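Local coordinates for protein trichothecene 15-O-acetyltransferase TRI3 (Fusarium sporotrichioides, PDB 3FOT) that acetylates the 15-hydroxyl of trichothecene intermediates as a BAHD-superfamily O-acetyltransferase on the pathway to mycotoxins such as T-2 toxin, at residues 311-316 with 512-517; 200-205 with 444-449. All blocks are in the same frame, centred on the assembly; numbering follows the deposited sequence.

How the contacts relate
Four pieces of chain follow one another as 200-205, 311-316, 444-449 and 512-517, and they pair alternately, so the two contacts cross rather than nest. Contact 2 closes the first loop, bringing the last turns of helix 191-205 to the link between strands 435-441 and 449-452, with 238 residues between. Contact 1 opens inside that loop, on helix 306-321, and closes beyond it on helix 500-516, close to the C terminus, after 195 residues. Their centres lie 33 Å apart, and the nearest atoms are about 15 Å apart. Contact 1 joins two helices; contact 2 sets a helix against a connection leading into the edge strand of the six-stranded sheet.

Contact 1: 311-316 with 512-517; sequences QAAIVL and EFMLAF
Ala-313 and Leu-316, one turn apart on helix 306-321, face Phe-513 and Met-514 of the C-terminal helix 500-516. The methyl of Ala-313 packs against both larger side chains: CB of Ala-313 lies 3.6 Å from CG of Met-514 and 3.9 Å from CB of Phe-513. Leu-316 works through its CB and backbone rather than its methyls. Its CB stands over one face of the Phe-513 ring, displaced toward the rim, in a CH-pi contact 4.0 Å from the centroid. On the CD2-CE2 side of the ring, CE2 of Phe-513 comes to 3.6 Å from the carbonyl carbon of Leu-316.

This is a helix-helix interface in a BAHD acyltransferase, away from the substrate-binding histidine; the axes of the two segments approach to 9.0 Å, with their N-to-C directions 125° apart. Ala-313 and Phe-513 face each other where the helices meet, their CA atoms 5.6 Å apart. In Phe-513, CG lies beside the backbone N and anti to the carbonyl carbon (chi1 -76°), a torsion that helps turn one face of the ring toward CB of Leu-316. Met-514 starts the same way but bends at chi3 (73°), and its side chain also touches Ile-306 and Thr-310. Helix 379-401 packs on both partners through Leu-386 against Leu-316 and Gln-382 against Phe-513, while His-375 stacks on the Phe-513 ring.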
loop_
_atom_site.group_PDB
_atom_site.type_symbol
_atom_site.label_atom_id
_atom_site.label_comp_id
_atom_site.label_asym_id
_atom_site.label_seq_id
_atom_site.Cartn_x
_atom_site.Cartn_y
_atom_site.Cartn_z
ATOM N N GLN A 311 -3.393 -9.505 -13.802
ATOM C CA GLN A 311 -2.236 -9.088 -14.590
ATOM C C GLN A 311 -2.389 -9.483 -16.077
ATOM O O GLN A 311 -2.001 -8.722 -16.979
ATOM C CB GLN A 311 -0.947 -9.651 -13.970
ATOM C CG GLN A 311 0.321 -9.367 -14.787
ATOM C CD GLN A 311 0.730 -7.908 -14.796
ATOM O OE1 GLN A 311 1.623 -7.506 -14.026
ATOM N NE2 GLN A 311 0.107 -7.108 -15.677
ATOM N N ALA A 312 -2.937 -10.677 -16.319
ATOM C CA ALA A 312 -3.246 -11.138 -17.666
ATOM C C ALA A 312 -4.238 -10.187 -18.376
ATOM O O ALA A 312 -4.036 -9.793 -19.537
ATOM C CB ALA A 312 -3.806 -12.559 -17.596
ATOM N N ALA A 313 -5.304 -9.818 -17.665
ATOM C CA ALA A 313 -6.360 -8.984 -18.217
ATOM C C ALA A 313 -5.842 -7.563 -18.521
ATOM O O ALA A 313 -6.223 -6.934 -19.531
ATOM C CB ALA A 313 -7.546 -8.954 -17.243
ATOM N N ILE A 314 -4.943 -7.090 -17.659
ATOM C CA ILE A 314 -4.252 -5.816 -17.873
ATOM C C ILE A 314 -3.531 -5.800 -19.220
ATOM O O ILE A 314 -3.637 -4.835 -19.993
ATOM C CB ILE A 314 -3.297 -5.511 -16.692
ATOM C CG1 ILE A 314 -4.165 -5.090 -15.490
ATOM C CG2 ILE A 314 -2.246 -4.450 -17.063
ATOM C CD1 ILE A 314 -3.414 -5.082 -14.133
ATOM N N VAL A 315 -2.802 -6.884 -19.477
ATOM C CA VAL A 315 -2.045 -7.051 -20.729
ATOM C C VAL A 315 -2.966 -7.174 -21.935
ATOM O O VAL A 315 -2.789 -6.448 -22.924
ATOM C CB VAL A 315 -1.023 -8.196 -20.601
ATOM C CG1 VAL A 315 -0.384 -8.527 -21.950
ATOM C CG2 VAL A 315 0.068 -7.747 -19.628
ATOM N N LEU A 316 -4.000 -8.012 -21.836
ATOM C CA LEU A 316 -4.966 -8.121 -22.953
ATOM C C LEU A 316 -5.671 -6.794 -23.229
ATOM O O LEU A 316 -5.886 -6.425 -24.395
ATOM C CB LEU A 316 -6.005 -9.237 -22.712
ATOM C CG LEU A 316 -5.644 -10.634 -23.286
ATOM C CD1 LEU A 316 -4.311 -11.150 -22.793
ATOM C CD2 LEU A 316 -6.729 -11.659 -22.966
ATOM N N GLU A 512 -13.945 -6.600 -17.945
ATOM C CA GLU A 512 -14.602 -7.442 -18.934
ATOM C C GLU A 512 -13.807 -8.721 -19.241
ATOM O O GLU A 512 -14.385 -9.813 -19.323
ATOM C CB GLU A 512 -14.900 -6.647 -20.206
ATOM C CG GLU A 512 -15.851 -7.380 -21.150
ATOM C CD GLU A 512 -16.218 -6.581 -22.395
ATOM O OE1 GLU A 512 -15.849 -5.379 -22.473
ATOM O OE2 GLU A 512 -16.875 -7.170 -23.291
ATOM N N PHE A 513 -12.490 -8.603 -19.430
ATOM C CA PHE A 513 -11.684 -9.813 -19.662
ATOM C C PHE A 513 -11.668 -10.756 -18.459
ATOM O O PHE A 513 -11.754 -11.967 -18.622
ATOM C CB PHE A 513 -10.246 -9.478 -20.064
ATOM C CG PHE A 513 -10.092 -9.007 -21.484
ATOM C CD1 PHE A 513 -10.546 -9.790 -22.561
ATOM C CD2 PHE A 513 -9.437 -7.792 -21.753
ATOM C CE1 PHE A 513 -10.364 -9.373 -23.892
ATOM C CE2 PHE A 513 -9.259 -7.360 -23.089
ATOM C CZ PHE A 513 -9.732 -8.150 -24.153
ATOM N N MET A 514 -11.535 -10.204 -17.250
ATOM C CA MET A 514 -11.632 -11.039 -16.046
ATOM C C MET A 514 -12.949 -11.816 -16.005
ATOM O O MET A 514 -12.979 -13.035 -15.707
ATOM C CB MET A 514 -11.461 -10.166 -14.795
ATOM C CG MET A 514 -10.012 -9.669 -14.654
ATOM S SD MET A 514 -9.875 -8.532 -13.277
ATOM C CE MET A 514 -10.013 -9.661 -11.874
ATOM N N LEU A 515 -14.039 -11.125 -16.301
ATOM C CA LEU A 515 -15.359 -11.733 -16.245
ATOM C C LEU A 515 -15.509 -12.802 -17.311
ATOM O O LEU A 515 -16.179 -13.824 -17.102
ATOM C CB LEU A 515 -16.458 -10.665 -16.351
ATOM C CG LEU A 515 -16.588 -9.793 -15.097
ATOM C CD1 LEU A 515 -17.494 -8.601 -15.415
ATOM C CD2 LEU A 515 -17.107 -10.612 -13.884
ATOM N N ALA A 516 -14.831 -12.587 -18.429
ATOM C CA ALA A 516 -14.856 -13.541 -19.536
ATOM C C ALA A 516 -14.224 -14.882 -19.171
ATOM O O ALA A 516 -14.458 -15.879 -19.836
ATOM C CB ALA A 516 -14.180 -12.919 -20.799
ATOM N N PHE A 517 -13.428 -14.908 -18.110
ATOM C CA PHE A 517 -12.738 -16.121 -17.705
ATOM C C PHE A 517 -13.670 -17.056 -16.947
ATOM O O PHE A 517 -13.324 -18.221 -16.729
ATOM C CB PHE A 517 -11.564 -15.755 -16.797
ATOM C CG PHE A 517 -10.460 -16.742 -16.789
ATOM C CD1 PHE A 517 -9.712 -16.963 -17.949
ATOM C CD2 PHE A 517 -10.091 -17.399 -15.605
ATOM C CE1 PHE A 517 -8.630 -17.848 -17.944
ATOM C CE2 PHE A 517 -9.012 -18.278 -15.580
ATOM C CZ PHE A 517 -8.266 -18.508 -16.766
#

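Contact 2: 200-205 with 444-449; sequences DLFRLV and RFIPHE
The Phe-202 ring is met near its plane, at the edge, by CD of Pro-447, while CG2 of Ile-446 comes in obliquely near CD2 and CE2. That methyl lies 3.9 Å from CD2 of Phe-202 and almost as near to CE2. Pro-447 reaches further back, toward the root of the ring, where its CG is 3.8 Å from CB of Phe-202. On the helix, the guanidinium of Arg-203 takes OD1 of Asp-200 at its edge, in plane.

Phe-202 puts CG beside its backbone N and anti to the carbonyl carbon (chi1 -72°), directing the ring from helix 191-205 toward the connection 444-449. In Ile-446 the branch that touches the ring is CG2, placed anti to the backbone N, while the longer CG1 arm takes the position beside it. Val-462 of strand 457-469 touches Phe-202, and Ile-465 of that strand touches Ile-446, so Phe-202 and Ile-446 pack together against strand 457-469 of the six-stranded sheet.

The salt bridge beside it, NH1 of Arg-203 to OD1 of Asp-200, measures 3.0 Å, and the nitrogen meets the oxygen from above the carboxylate plane, 63° out of it. Glu-88 gives the arginine a second acidic partner, and Tyr-354 OH hydrogen-bonds OD2 of Asp-200. The charges of Asp-200 and Arg-203 are thus met by each other and by Tyr-354 and Glu-88, not by 444-449. Across the two segments no hydrogen bond forms: the joint rests on apolar contacts of Phe-202 with Ile-446 and Pro-447, so the fit of their carbon surfaces, and no directional bond, sets the helix against the connection.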
loop_
_atom_site.group_PDB
_atom_site.type_symbol
_atom_site.label_atom_id
_atom_site.label_comp_id
_atom_site.label_asym_id
_atom_site.label_seq_id
_atom_site.Cartn_x
_atom_site.Cartn_y
_atom_site.Cartn_z
ATOM N N ASP A 200 -4.851 -3.166 14.021
ATOM C CA ASP A 200 -4.467 -3.006 15.438
ATOM C C ASP A 200 -5.304 -1.932 16.117
ATOM O O ASP A 200 -5.780 -2.125 17.222
ATOM C CB ASP A 200 -2.977 -2.642 15.554
ATOM C CG ASP A 200 -2.056 -3.782 15.110
ATOM O OD1 ASP A 200 -2.466 -4.960 15.155
ATOM O OD2 ASP A 200 -0.926 -3.494 14.690
ATOM N N LEU A 201 -5.459 -0.772 15.461
ATOM C CA LEU A 201 -6.313 0.295 15.996
ATOM C C LEU A 201 -7.747 -0.181 16.199
ATOM O O LEU A 201 -8.368 0.143 17.213
ATOM C CB LEU A 201 -6.303 1.524 15.066
ATOM C CG LEU A 201 -4.978 2.302 15.032
ATOM C CD1 LEU A 201 -5.067 3.389 13.951
ATOM C CD2 LEU A 201 -4.676 2.926 16.429
ATOM N N PHE A 202 -8.280 -0.940 15.244
ATOM C CA PHE A 202 -9.664 -1.449 15.372
ATOM C C PHE A 202 -9.801 -2.442 16.525
ATOM O O PHE A 202 -10.842 -2.465 17.209
ATOM C CB PHE A 202 -10.184 -2.051 14.049
ATOM C CG PHE A 202 -10.484 -1.030 12.977
ATOM C CD1 PHE A 202 -10.373 0.357 13.216
ATOM C CD2 PHE A 202 -10.926 -1.453 11.721
ATOM C CE1 PHE A 202 -10.685 1.299 12.206
ATOM C CE2 PHE A 202 -11.225 -0.511 10.709
ATOM C CZ PHE A 202 -11.118 0.854 10.963
ATOM N N ARG A 203 -8.760 -3.233 16.767
ATOM C CA ARG A 203 -8.724 -4.086 17.960
ATOM C C ARG A 203 -8.643 -3.238 19.244
ATOM O O ARG A 203 -9.476 -3.358 20.138
ATOM C CB ARG A 203 -7.533 -5.032 17.887
ATOM C CG ARG A 203 -7.143 -5.627 19.249
ATOM C CD ARG A 203 -6.007 -6.621 19.040
ATOM N NE ARG A 203 -4.821 -6.117 18.315
ATOM C CZ ARG A 203 -3.748 -5.565 18.883
ATOM N NH1 ARG A 203 -2.722 -5.190 18.124
ATOM N NH2 ARG A 203 -3.674 -5.401 20.216
ATOM N N LEU A 204 -7.653 -2.366 19.300
ATOM C CA LEU A 204 -7.329 -1.585 20.511
ATOM C C LEU A 204 -8.443 -0.644 20.920
ATOM O O LEU A 204 -8.722 -0.481 22.116
ATOM C CB LEU A 204 -6.009 -0.840 20.332
ATOM C CG LEU A 204 -4.772 -1.749 20.259
ATOM C CD1 LEU A 204 -3.598 -1.001 19.659
ATOM C CD2 LEU A 204 -4.433 -2.323 21.675
ATOM N N VAL A 205 -9.137 -0.055 19.948
ATOM C CA VAL A 205 -10.184 0.918 20.309
ATOM C C VAL A 205 -11.336 0.221 21.077
ATOM O O VAL A 205 -12.050 0.867 21.862
ATOM C CB VAL A 205 -10.654 1.716 19.068
ATOM C CG1 VAL A 205 -11.567 0.830 18.217
ATOM C CG2 VAL A 205 -11.343 3.029 19.493
ATOM N N ARG A 444 -6.702 -10.587 6.138
ATOM C CA ARG A 444 -5.424 -10.909 6.735
ATOM C C ARG A 444 -5.048 -9.897 7.798
ATOM O O ARG A 444 -4.348 -10.230 8.736
ATOM C CB ARG A 444 -4.316 -10.970 5.666
ATOM C CG ARG A 444 -4.508 -12.045 4.615
ATOM C CD ARG A 444 -3.256 -12.133 3.729
ATOM N NE ARG A 444 -3.210 -10.994 2.815
ATOM C CZ ARG A 444 -2.119 -10.533 2.203
ATOM N NH1 ARG A 444 -0.923 -11.078 2.422
ATOM N NH2 ARG A 444 -2.232 -9.483 1.402
ATOM N N PHE A 445 -5.510 -8.654 7.645
ATOM C CA PHE A 445 -4.994 -7.547 8.441
ATOM C C PHE A 445 -6.012 -6.764 9.258
ATOM O O PHE A 445 -5.650 -6.194 10.282
ATOM C CB PHE A 445 -4.294 -6.561 7.510
ATOM C CG PHE A 445 -3.351 -7.217 6.549
ATOM C CD1 PHE A 445 -2.342 -8.043 7.016
ATOM C CD2 PHE A 445 -3.493 -7.017 5.181
ATOM C CE1 PHE A 445 -1.460 -8.663 6.133
ATOM C CE2 PHE A 445 -2.611 -7.639 4.277
ATOM C CZ PHE A 445 -1.595 -8.458 4.772
ATOM N N ILE A 446 -7.254 -6.699 8.784
ATOM C CA ILE A 446 -8.265 -5.779 9.364
ATOM C C ILE A 446 -9.494 -6.607 9.721
ATOM O O ILE A 446 -9.942 -7.412 8.914
ATOM C CB ILE A 446 -8.620 -4.657 8.361
ATOM C CG1 ILE A 446 -7.367 -3.807 8.096
ATOM C CG2 ILE A 446 -9.789 -3.788 8.850
ATOM C CD1 ILE A 446 -7.495 -2.869 6.900
ATOM N N PRO A 447 -10.057 -6.394 10.925
ATOM C CA PRO A 447 -11.231 -7.184 11.283
ATOM C C PRO A 447 -12.532 -6.734 10.617
ATOM O O PRO A 447 -12.681 -5.574 10.234
ATOM C CB PRO A 447 -11.337 -6.992 12.799
ATOM C CG PRO A 447 -10.732 -5.639 13.054
ATOM C CD PRO A 447 -9.661 -5.447 11.988
ATOM N N HIS A 448 -13.492 -7.649 10.503
ATOM C CA HIS A 448 -14.809 -7.265 9.966
ATOM C C HIS A 448 -15.593 -6.307 10.868
ATOM O O HIS A 448 -16.470 -5.558 10.379
ATOM C CB HIS A 448 -15.674 -8.490 9.758
ATOM C CG HIS A 448 -15.363 -9.256 8.514
ATOM N ND1 HIS A 448 -15.986 -10.453 8.217
ATOM C CD2 HIS A 448 -14.493 -9.018 7.502
ATOM C CE1 HIS A 448 -15.544 -10.894 7.050
ATOM N NE2 HIS A 448 -14.626 -10.054 6.604
ATOM N N GLU A 449 -15.321 -6.350 12.169
ATOM C CA GLU A 449 -16.022 -5.475 13.109
ATOM C C GLU A 449 -15.095 -4.892 14.151
ATOM O O GLU A 449 -14.046 -5.482 14.494
ATOM C CB GLU A 449 -17.175 -6.207 13.837
ATOM C CG GLU A 449 -18.201 -6.909 12.964
ATOM C CD GLU A 449 -17.852 -8.356 12.644
ATOM O OE1 GLU A 449 -16.949 -8.945 13.281
ATOM O OE2 GLU A 449 -18.516 -8.918 11.752
#